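Local coordinates for nitroalkane oxidase (PDB 3MKH), which oxidises nitroalkanes to aldehydes or ketones with its FAD cofactor, releasing nitrite and turning molecular oxygen into hydrogen peroxide, at residues Val403-Arg406 / Arg407-Gln411; Ala392-Leu395 / Pro396-Gly400. All coordinates share one frame; numbering follows the deposited sequence.

Contact 2 (392-400) and contact 1 (403-411) follow one another in the chain and touch one FAD at different points along its length, an example of consecutive pieces serving a single cofactor in a tetrameric flavoenzyme of the acyl-CoA dehydrogenase family. Contact 2 meets the ribityl chain and the dimethylbenzene end of the flavin; contact 1, on the helix that follows, meets the adenosine and the pyrophosphate. Their centres lie about 13 Å apart. The join is a salt bridge in which NH2 of R406 stands 2.9 Å from OD1 of D399, the inferred proton acceptor, while CD1 of I405 packs 3.9 Å from CA of G400. A third subunit borders both contacts.

Contact 1: residues Val403-Arg406 / Arg407-Gln411; sequences VGIR and RRHLQ. With FAD (flavin-adenine dinucleotide), chain E.
R408 reaches back along its own helix to the carbonyl of V403, an example of an arginine gripping a single backbone oxygen side-on. NE and NH2 of R408 both donate to O of V403, at 3.2 and 3.1 Å, and the oxygen lies close to the guanidinium plane. A chi1 of -64° sets CG of R408 beside its backbone N and 3.2 Å from O of G404; bends at chi2 (-41°) and chi3 (118°) then bring NE and NH2 back to O of V403. The two bonds limit rotation of the guanidinium, whose NH2 additionally forms a salt bridge with D315 of the second subunit.

Backbone bonds carry the helix onward: N of H409 donates to O of I405 at 2.9 Å, and N of L410 donates to O of R406. A wider, pi-type turn occupies 403-406.

Side chains also touch along the helix. CG2 of I405 lies 3.8 Å from CD2 of H409, the two side chains running alongside each other, and ND1 of the imidazole is hydrogen-bonded to R349. CG2 of V403 approaches the edge of the R407 guanidinium, which is salt-bridged to E361.

Toward the cofactor, CG1 of V403 comes within 3.3 Å of the ribose oxygen O2B of FAD. G404, without a side chain, lets its CA lie 3.6 Å from C4A of the adenine. I405 brings CD1 near the phosphate oxygen O1P.

R406 turns to the protein interior, where, besides its bridge to D399, NH2 is hydrogen-bonded to O of F270. Helix 402-415 thus has the adenosine and pyrophosphate of FAD beside its first turn, helices 262-298 and 345-374 packed against R406, and neighbouring subunits against R408; helix 345-374 also receives R407 and L410.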
ATOM      1  N   VAL A 403       8.773  -0.659 -14.501  1.00 27.52           N
ATOM      2  CA  VAL A 403       9.480  -1.813 -13.923  1.00 25.71           C
ATOM      3  C   VAL A 403      10.731  -2.184 -14.717  1.00 26.10           C
ATOM      4  O   VAL A 403      11.775  -2.496 -14.142  1.00 28.13           O
ATOM      5  CB  VAL A 403       8.540  -3.040 -13.823  1.00 27.17           C
ATOM      6  CG1 VAL A 403       9.278  -4.263 -13.257  1.00 25.45           C
ATOM      7  CG2 VAL A 403       7.325  -2.694 -12.963  1.00 25.27           C
ATOM      8  N   GLY A 404      10.611  -2.148 -16.039  1.00 26.15           N
ATOM      9  CA  GLY A 404      11.669  -2.585 -16.927  1.00 26.90           C
ATOM     10  C   GLY A 404      12.615  -1.482 -17.361  1.00 28.92           C
ATOM     11  O   GLY A 404      13.742  -1.762 -17.774  1.00 28.98           O
ATOM     12  N   ILE A 405      12.159  -0.234 -17.287  1.00 22.63           N
ATOM     13  CA  ILE A 405      12.935   0.878 -17.847  1.00 24.90           C
ATOM     14  C   ILE A 405      13.188   2.006 -16.849  1.00 26.63           C
ATOM     15  O   ILE A 405      14.333   2.218 -16.415  1.00 26.54           O
ATOM     16  CB  ILE A 405      12.283   1.424 -19.130  1.00 25.17           C
ATOM     17  CG1 ILE A 405      12.166   0.283 -20.157  1.00 29.10           C
ATOM     18  CG2 ILE A 405      13.076   2.620 -19.677  1.00 25.18           C
ATOM     19  CD1 ILE A 405      11.854   0.734 -21.567  1.00 29.43           C
ATOM     20  N   ARG A 406      12.131   2.731 -16.488  1.00 26.24           N
ATOM     21  CA  ARG A 406      12.288   3.881 -15.595  1.00 24.50           C
ATOM     22  C   ARG A 406      13.041   3.537 -14.287  1.00 27.71           C
ATOM     23  O   ARG A 406      13.990   4.237 -13.920  1.00 26.65           O
ATOM     24  CB  ARG A 406      10.948   4.584 -15.330  1.00 23.35           C
ATOM     25  CG  ARG A 406      10.190   5.036 -16.590  1.00 23.83           C
ATOM     26  CD  ARG A 406      11.082   5.744 -17.617  1.00 25.59           C
ATOM     27  NE  ARG A 406      10.271   6.556 -18.535  1.00 27.99           N
ATOM     28  CZ  ARG A 406      10.677   7.682 -19.123  1.00 27.20           C
ATOM     29  NH1 ARG A 406      11.909   8.148 -18.920  1.00 28.40           N
ATOM     30  NH2 ARG A 406       9.843   8.349 -19.918  1.00 26.75           N
ATOM     31  N   ARG A 407      12.648   2.476 -13.584  1.00 22.62           N
ATOM     32  CA  ARG A 407      13.373   2.133 -12.353  1.00 27.19           C
ATOM     33  C   ARG A 407      14.825   1.659 -12.596  1.00 28.08           C
ATOM     34  O   ARG A 407      15.680   1.833 -11.726  1.00 27.67           O
ATOM     35  CB  ARG A 407      12.605   1.134 -11.481  1.00 27.80           C
ATOM     36  CG  ARG A 407      11.324   1.705 -10.854  1.00 25.46           C
ATOM     37  CD  ARG A 407      10.727   0.742  -9.786  1.00 32.00           C
ATOM     38  NE  ARG A 407       9.567   1.352  -9.135  1.00 30.96           N
ATOM     39  CZ  ARG A 407       8.318   1.223  -9.572  1.00 31.79           C
ATOM     40  NH1 ARG A 407       8.050   0.463 -10.632  1.00 28.34           N
ATOM     41  NH2 ARG A 407       7.336   1.834  -8.934  1.00 29.39           N
ATOM     42  N   ARG A 408      15.090   1.045 -13.751  1.00 28.27           N
ATOM     43  CA  ARG A 408      16.457   0.645 -14.125  1.00 28.66           C
ATOM     44  C   ARG A 408      17.322   1.880 -14.355  1.00 26.75           C
ATOM     45  O   ARG A 408      18.512   1.875 -14.063  1.00 27.06           O
ATOM     46  CB  ARG A 408      16.483  -0.207 -15.400  1.00 27.86           C
ATOM     47  CG  ARG A 408      15.786  -1.552 -15.309  1.00 31.90           C
ATOM     48  CD  ARG A 408      16.061  -2.236 -13.981  1.00 35.23           C
ATOM     49  NE  ARG A 408      14.806  -2.420 -13.275  1.00 35.25           N
ATOM     50  CZ  ARG A 408      14.627  -2.251 -11.970  1.00 33.15           C
ATOM     51  NH1 ARG A 408      15.633  -1.901 -11.178  1.00 29.54           N
ATOM     52  NH2 ARG A 408      13.413  -2.441 -11.461  1.00 32.04           N
ATOM     53  N   HIS A 409      16.737   2.933 -14.917  1.00 25.72           N
ATOM     54  CA  HIS A 409      17.479   4.177 -15.052  1.00 27.53           C
ATOM     55  C   HIS A 409      17.789   4.792 -13.679  1.00 26.94           C
ATOM     56  O   HIS A 409      18.923   5.171 -13.418  1.00 23.52           O
ATOM     57  CB  HIS A 409      16.753   5.153 -15.974  1.00 27.95           C
ATOM     58  CG  HIS A 409      16.845   4.778 -17.421  1.00 31.57           C
ATOM     59  ND1 HIS A 409      17.491   5.560 -18.354  1.00 37.06           N
ATOM     60  CD2 HIS A 409      16.399   3.688 -18.090  1.00 36.69           C
ATOM     61  CE1 HIS A 409      17.421   4.979 -19.538  1.00 41.86           C
ATOM     62  NE2 HIS A 409      16.766   3.841 -19.405  1.00 35.83           N
ATOM     63  N   LEU A 410      16.794   4.854 -12.795  1.00 25.78           N
ATOM     64  CA  LEU A 410      17.031   5.335 -11.433  1.00 24.94           C
ATOM     65  C   LEU A 410      18.156   4.529 -10.760  1.00 27.61           C
ATOM     66  O   LEU A 410      19.042   5.087 -10.116  1.00 25.61           O
ATOM     67  CB  LEU A 410      15.739   5.260 -10.619  1.00 24.93           C
ATOM     68  CG  LEU A 410      14.679   6.267 -11.072  1.00 25.23           C
ATOM     69  CD1 LEU A 410      13.311   6.000 -10.416  1.00 23.63           C
ATOM     70  CD2 LEU A 410      15.149   7.701 -10.792  1.00 25.01           C
ATOM     71  N   GLN A 411      18.122   3.214 -10.930  1.00 26.56           N
ATOM     72  CA  GLN A 411      19.173   2.346 -10.392  1.00 27.82           C
ATOM     73  C   GLN A 411      20.577   2.695 -10.927  1.00 30.11           C
ATOM     74  O   GLN A 411      21.530   2.786 -10.155  1.00 29.00           O
ATOM     75  CB  GLN A 411      18.822   0.878 -10.666  1.00 29.54           C
ATOM     76  CG  GLN A 411      19.867  -0.148 -10.233  1.00 26.47           C
ATOM     77  CD  GLN A 411      19.426  -1.588 -10.501  1.00 34.19           C
ATOM     78  OE1 GLN A 411      19.951  -2.525  -9.896  1.00 34.49           O
ATOM     79  NE2 GLN A 411      18.467  -1.769 -11.415  1.00 27.01           N
TER
HETATM   80  PA  FAD E 500       9.149  -4.228 -22.464  0.84 26.80           P
HETATM   81  O1A FAD E 500      10.426  -4.515 -23.113  0.84 24.28           O
HETATM   82  O2A FAD E 500       7.905  -4.545 -23.169  0.84 25.49           O
HETATM   83  O5B FAD E 500       9.138  -4.962 -21.035  0.84 26.55           O
HETATM   84  C5B FAD E 500       7.945  -5.546 -20.517  0.84 22.17           C
HETATM   85  C4B FAD E 500       8.059  -5.919 -19.027  0.84 25.30           C
HETATM   86  O4B FAD E 500       9.067  -6.926 -18.871  0.84 28.20           O
HETATM   87  C3B FAD E 500       8.529  -4.736 -18.184  0.84 24.71           C
HETATM   88  O3B FAD E 500       7.402  -3.994 -17.716  0.84 25.08           O
HETATM   89  C2B FAD E 500       9.211  -5.421 -17.014  0.84 23.39           C
HETATM   90  O2B FAD E 500       8.252  -5.762 -16.019  0.84 21.93           O
HETATM   91  C1B FAD E 500       9.789  -6.693 -17.636  0.84 27.58           C
HETATM   92  N9A FAD E 500      11.233  -6.464 -17.923  0.84 27.69           N
HETATM   93  C8A FAD E 500      11.809  -6.490 -19.122  0.84 27.11           C
HETATM   94  N7A FAD E 500      13.106  -6.235 -19.003  0.84 27.62           N
HETATM   95  C5A FAD E 500      13.362  -6.047 -17.714  0.84 31.34           C
HETATM   96  C6A FAD E 500      14.514  -5.760 -16.995  0.84 33.19           C
HETATM   97  N6A FAD E 500      15.678  -5.614 -17.615  0.84 33.10           N
HETATM   98  N1A FAD E 500      14.433  -5.635 -15.667  0.84 27.38           N
HETATM   99  C2A FAD E 500      13.279  -5.780 -15.042  0.84 30.69           C
HETATM  100  N3A FAD E 500      12.163  -6.056 -15.697  0.84 28.15           N
HETATM  101  C4A FAD E 500      12.172  -6.193 -17.027  0.84 29.44           C
HETATM  102  N1  FAD E 500       6.483   3.554 -28.226  0.84 24.46           N
HETATM  103  C2  FAD E 500       7.210   4.356 -29.096  0.84 23.17           C
HETATM  104  O2  FAD E 500       8.275   3.953 -29.540  0.84 26.13           O
HETATM  105  N3  FAD E 500       6.731   5.612 -29.455  0.84 24.14           N
HETATM  106  C4  FAD E 500       5.516   6.075 -28.955  0.84 25.05           C
HETATM  107  O4  FAD E 500       5.100   7.183 -29.284  0.84 21.80           O
HETATM  108  C4X FAD E 500       4.789   5.272 -28.086  0.84 25.86           C
HETATM  109  N5  FAD E 500       3.570   5.706 -27.560  0.84 25.03           N
HETATM  110  C5X FAD E 500       2.706   4.771 -26.981  0.84 22.33           C
HETATM  111  C6  FAD E 500       1.367   5.077 -26.755  0.84 21.03           C
HETATM  112  C7  FAD E 500       0.521   4.134 -26.185  0.84 22.18           C
HETATM  113  C7M FAD E 500      -0.950   4.457 -25.936  0.84 22.87           C
HETATM  114  C8  FAD E 500       1.017   2.884 -25.838  0.84 25.84           C
HETATM  115  C8M FAD E 500       0.097   1.838 -25.211  0.84 22.00           C
HETATM  116  C9  FAD E 500       2.353   2.584 -26.056  0.84 24.46           C
HETATM  117  C9A FAD E 500       3.197   3.523 -26.630  0.84 21.82           C
HETATM  118  N10 FAD E 500       4.539   3.220 -26.856  0.84 27.04           N
HETATM  119  C10 FAD E 500       5.274   4.018 -27.725  0.84 28.96           C
HETATM  120  C1' FAD E 500       5.190   2.076 -26.175  0.84 27.62           C
HETATM  121  C2' FAD E 500       5.721   2.488 -24.801  0.84 26.53           C
HETATM  122  O2' FAD E 500       6.731   3.481 -24.947  0.84 26.24           O
HETATM  123  C3' FAD E 500       6.266   1.303 -23.988  0.84 27.34           C
HETATM  124  O3' FAD E 500       6.527   1.752 -22.666  0.84 26.31           O
HETATM  125  C4' FAD E 500       7.562   0.705 -24.555  0.84 27.45           C
HETATM  126  O4' FAD E 500       7.270  -0.175 -25.632  0.84 25.42           O
HETATM  127  C5' FAD E 500       8.311  -0.076 -23.469  0.84 27.32           C
HETATM  128  O5' FAD E 500       7.470  -1.060 -22.864  0.84 27.73           O
HETATM  129  P   FAD E 500       7.914  -1.804 -21.526  0.84 28.69           P
HETATM  130  O1P FAD E 500       8.436  -0.797 -20.595  0.84 26.69           O
HETATM  131  O2P FAD E 500       6.826  -2.676 -21.085  0.84 26.46           O
HETATM  132  O3P FAD E 500       9.168  -2.675 -22.050  0.84 27.68           O

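Contact 2: residues Ala392-Leu395 / Pro396-Gly400; sequences AVVL and PIFDG. With FAD (flavin-adenine dinucleotide), chain E.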
ATOM      1  N   ALA A 392      -5.739   5.473 -17.097  1.00 17.54           N
ATOM      2  CA  ALA A 392      -4.666   5.595 -16.118  1.00 20.34           C
ATOM      3  C   ALA A 392      -3.691   4.414 -16.143  1.00 20.37           C
ATOM      4  O   ALA A 392      -2.471   4.594 -15.961  1.00 17.80           O
ATOM      5  CB  ALA A 392      -5.266   5.778 -14.700  1.00 16.60           C
ATOM      6  N   VAL A 393      -4.198   3.202 -16.377  1.00 18.18           N
ATOM      7  CA  VAL A 393      -3.301   2.041 -16.300  1.00 21.69           C
ATOM      8  C   VAL A 393      -2.206   2.017 -17.365  1.00 16.65           C
ATOM      9  O   VAL A 393      -1.218   1.302 -17.210  1.00 20.02           O
ATOM     10  CB  VAL A 393      -4.043   0.672 -16.265  1.00 24.55           C
ATOM     11  CG1 VAL A 393      -4.943   0.597 -15.066  1.00 25.12           C
ATOM     12  CG2 VAL A 393      -4.805   0.440 -17.547  1.00 22.03           C
ATOM     13  N   VAL A 394      -2.368   2.781 -18.443  1.00 18.34           N
ATOM     14  CA  VAL A 394      -1.293   2.893 -19.424  1.00 20.72           C
ATOM     15  C   VAL A 394      -0.084   3.711 -18.917  1.00 20.18           C
ATOM     16  O   VAL A 394       1.027   3.556 -19.404  1.00 19.41           O
ATOM     17  CB  VAL A 394      -1.782   3.500 -20.752  1.00 21.87           C
ATOM     18  CG1 VAL A 394      -1.644   5.030 -20.728  1.00 23.53           C
ATOM     19  CG2 VAL A 394      -1.002   2.901 -21.901  1.00 22.29           C
ATOM     20  N   LEU A 395      -0.306   4.599 -17.959  1.00 20.15           N
ATOM     21  CA  LEU A 395       0.744   5.555 -17.597  1.00 21.01           C
ATOM     22  C   LEU A 395       2.009   4.895 -17.039  1.00 21.66           C
ATOM     23  O   LEU A 395       3.115   5.269 -17.426  1.00 21.68           O
ATOM     24  CB  LEU A 395       0.205   6.644 -16.655  1.00 18.89           C
ATOM     25  CG  LEU A 395      -0.934   7.498 -17.255  1.00 19.95           C
ATOM     26  CD1 LEU A 395      -1.346   8.561 -16.232  1.00 18.03           C
ATOM     27  CD2 LEU A 395      -0.536   8.168 -18.588  1.00 20.84           C
ATOM     28  N   PRO A 396       1.859   3.918 -16.126  1.00 19.60           N
ATOM     29  CA  PRO A 396       3.060   3.268 -15.597  1.00 22.22           C
ATOM     30  C   PRO A 396       3.777   2.438 -16.659  1.00 21.47           C
ATOM     31  O   PRO A 396       5.000   2.330 -16.605  1.00 19.16           O
ATOM     32  CB  PRO A 396       2.493   2.348 -14.503  1.00 24.24           C
ATOM     33  CG  PRO A 396       1.216   3.014 -14.085  1.00 21.15           C
ATOM     34  CD  PRO A 396       0.652   3.492 -15.396  1.00 20.54           C
ATOM     35  N   ILE A 397       3.028   1.899 -17.623  1.00 20.11           N
ATOM     36  CA  ILE A 397       3.577   0.918 -18.560  1.00 21.37           C
ATOM     37  C   ILE A 397       4.057   1.507 -19.880  1.00 22.08           C
ATOM     38  O   ILE A 397       4.881   0.901 -20.561  1.00 22.02           O
ATOM     39  CB  ILE A 397       2.592  -0.258 -18.835  1.00 21.49           C
ATOM     40  CG1 ILE A 397       1.250   0.251 -19.373  1.00 21.42           C
ATOM     41  CG2 ILE A 397       2.348  -1.071 -17.564  1.00 20.37           C
ATOM     42  CD1 ILE A 397       0.229  -0.891 -19.608  1.00 22.29           C
ATOM     43  N   PHE A 398       3.565   2.688 -20.247  1.00 22.13           N
ATOM     44  CA  PHE A 398       3.965   3.259 -21.526  1.00 23.60           C
ATOM     45  C   PHE A 398       5.060   4.297 -21.310  1.00 27.13           C
ATOM     46  O   PHE A 398       5.509   4.502 -20.170  1.00 24.02           O
ATOM     47  CB  PHE A 398       2.761   3.767 -22.364  1.00 24.51           C
ATOM     48  CG  PHE A 398       2.344   5.205 -22.090  1.00 24.26           C
ATOM     49  CD1 PHE A 398       2.685   5.851 -20.905  1.00 22.17           C
ATOM     50  CD2 PHE A 398       1.574   5.891 -23.020  1.00 27.71           C
ATOM     51  CE1 PHE A 398       2.285   7.159 -20.666  1.00 25.12           C
ATOM     52  CE2 PHE A 398       1.169   7.214 -22.783  1.00 28.25           C
ATOM     53  CZ  PHE A 398       1.526   7.841 -21.613  1.00 26.55           C
ATOM     54  N   ASP A 399       5.521   4.887 -22.408  1.00 23.88           N
ATOM     55  CA  ASP A 399       6.599   5.864 -22.372  1.00 27.87           C
ATOM     56  C   ASP A 399       7.797   5.350 -21.566  1.00 30.82           C
ATOM     57  O   ASP A 399       8.393   6.099 -20.786  1.00 27.93           O
ATOM     58  CB  ASP A 399       6.088   7.178 -21.786  1.00 31.36           C
ATOM     59  CG  ASP A 399       6.857   8.381 -22.307  1.00 33.93           C
ATOM     60  OD1 ASP A 399       7.486   9.085 -21.488  1.00 31.90           O
ATOM     61  OD2 ASP A 399       6.828   8.612 -23.539  1.00 42.78           O
ATOM     62  N   GLY A 400       8.155   4.081 -21.776  1.00 23.40           N
ATOM     63  CA  GLY A 400       9.155   3.422 -20.967  1.00 23.92           C
ATOM     64  C   GLY A 400       8.557   2.987 -19.640  1.00 26.03           C
ATOM     65  O   GLY A 400       8.378   3.802 -18.719  1.00 22.09           O
TER
HETATM   66  PA  FAD E 500       9.149  -4.228 -22.464  0.84 26.80           P
HETATM   67  O1A FAD E 500      10.426  -4.515 -23.113  0.84 24.28           O
HETATM   68  O2A FAD E 500       7.905  -4.545 -23.169  0.84 25.49           O
HETATM   69  O5B FAD E 500       9.138  -4.962 -21.035  0.84 26.55           O
HETATM   70  C5B FAD E 500       7.945  -5.546 -20.517  0.84 22.17           C
HETATM   71  C4B FAD E 500       8.059  -5.919 -19.027  0.84 25.30           C
HETATM   72  O4B FAD E 500       9.067  -6.926 -18.871  0.84 28.20           O
HETATM   73  C3B FAD E 500       8.529  -4.736 -18.184  0.84 24.71           C
HETATM   74  O3B FAD E 500       7.402  -3.994 -17.716  0.84 25.08           O
HETATM   75  C2B FAD E 500       9.211  -5.421 -17.014  0.84 23.39           C
HETATM   76  O2B FAD E 500       8.252  -5.762 -16.019  0.84 21.93           O
HETATM   77  C1B FAD E 500       9.789  -6.693 -17.636  0.84 27.58           C
HETATM   78  N9A FAD E 500      11.233  -6.464 -17.923  0.84 27.69           N
HETATM   79  C8A FAD E 500      11.809  -6.490 -19.122  0.84 27.11           C
HETATM   80  N7A FAD E 500      13.106  -6.235 -19.003  0.84 27.62           N
HETATM   81  C5A FAD E 500      13.362  -6.047 -17.714  0.84 31.34           C
HETATM   82  C6A FAD E 500      14.514  -5.760 -16.995  0.84 33.19           C
HETATM   83  N6A FAD E 500      15.678  -5.614 -17.615  0.84 33.10           N
HETATM   84  N1A FAD E 500      14.433  -5.635 -15.667  0.84 27.38           N
HETATM   85  C2A FAD E 500      13.279  -5.780 -15.042  0.84 30.69           C
HETATM   86  N3A FAD E 500      12.163  -6.056 -15.697  0.84 28.15           N
HETATM   87  C4A FAD E 500      12.172  -6.193 -17.027  0.84 29.44           C
HETATM   88  N1  FAD E 500       6.483   3.554 -28.226  0.84 24.46           N
HETATM   89  C2  FAD E 500       7.210   4.356 -29.096  0.84 23.17           C
HETATM   90  O2  FAD E 500       8.275   3.953 -29.540  0.84 26.13           O
HETATM   91  N3  FAD E 500       6.731   5.612 -29.455  0.84 24.14           N
HETATM   92  C4  FAD E 500       5.516   6.075 -28.955  0.84 25.05           C
HETATM   93  O4  FAD E 500       5.100   7.183 -29.284  0.84 21.80           O
HETATM   94  C4X FAD E 500       4.789   5.272 -28.086  0.84 25.86           C
HETATM   95  N5  FAD E 500       3.570   5.706 -27.560  0.84 25.03           N
HETATM   96  C5X FAD E 500       2.706   4.771 -26.981  0.84 22.33           C
HETATM   97  C6  FAD E 500       1.367   5.077 -26.755  0.84 21.03           C
HETATM   98  C7  FAD E 500       0.521   4.134 -26.185  0.84 22.18           C
HETATM   99  C7M FAD E 500      -0.950   4.457 -25.936  0.84 22.87           C
HETATM  100  C8  FAD E 500       1.017   2.884 -25.838  0.84 25.84           C
HETATM  101  C8M FAD E 500       0.097   1.838 -25.211  0.84 22.00           C
HETATM  102  C9  FAD E 500       2.353   2.584 -26.056  0.84 24.46           C
HETATM  103  C9A FAD E 500       3.197   3.523 -26.630  0.84 21.82           C
HETATM  104  N10 FAD E 500       4.539   3.220 -26.856  0.84 27.04           N
HETATM  105  C10 FAD E 500       5.274   4.018 -27.725  0.84 28.96           C
HETATM  106  C1' FAD E 500       5.190   2.076 -26.175  0.84 27.62           C
HETATM  107  C2' FAD E 500       5.721   2.488 -24.801  0.84 26.53           C
HETATM  108  O2' FAD E 500       6.731   3.481 -24.947  0.84 26.24           O
HETATM  109  C3' FAD E 500       6.266   1.303 -23.988  0.84 27.34           C
HETATM  110  O3' FAD E 500       6.527   1.752 -22.666  0.84 26.31           O
HETATM  111  C4' FAD E 500       7.562   0.705 -24.555  0.84 27.45           C
HETATM  112  O4' FAD E 500       7.270  -0.175 -25.632  0.84 25.42           O
HETATM  113  C5' FAD E 500       8.311  -0.076 -23.469  0.84 27.32           C
HETATM  114  O5' FAD E 500       7.470  -1.060 -22.864  0.84 27.73           O
HETATM  115  P   FAD E 500       7.914  -1.804 -21.526  0.84 28.69           P
HETATM  116  O1P FAD E 500       8.436  -0.797 -20.595  0.84 26.69           O
HETATM  117  O2P FAD E 500       6.826  -2.676 -21.085  0.84 26.46           O
HETATM  118  O3P FAD E 500       9.168  -2.675 -22.050  0.84 27.68           O
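A chi1 of 88° puts CG of F398 between the backbone N and the carbonyl carbon and turns the ring back toward V394 and L395. CG1 of V394 then sits over the ring centre, 4.0 Å from the centroid and 10° off the normal, a CH-pi contact. L395 runs alongside, its CD2 3.6 Å from CE1 of F398. The ring of F398 turns its edge to the face of the flavin's dimethylbenzene ring near C7, and on that same side CG2 of V394 lies 3.6 Å from the C8M methyl.

The turn is tied by the carbonyl of V394: N of F398 donates to its O at 2.8 Å, and N of I397 adds a weak bond to the same atom. Beyond the turn, O3' of FAD donates to O of I397 at 2.8 Å and accepts from N of G400 at 3.0 Å.

K356, from helix 345-374, gathers the carbonyl oxygens of L395, F398 and G400. D399, the inferred base that takes the substrate proton, has its OD1 bonded to S273 as well. This one turn of chain therefore sets apolar groups on one dimethylbenzene face and polar backbone against a ribityl hydroxyl, consistent with fixing the flavin relative to that carboxylate.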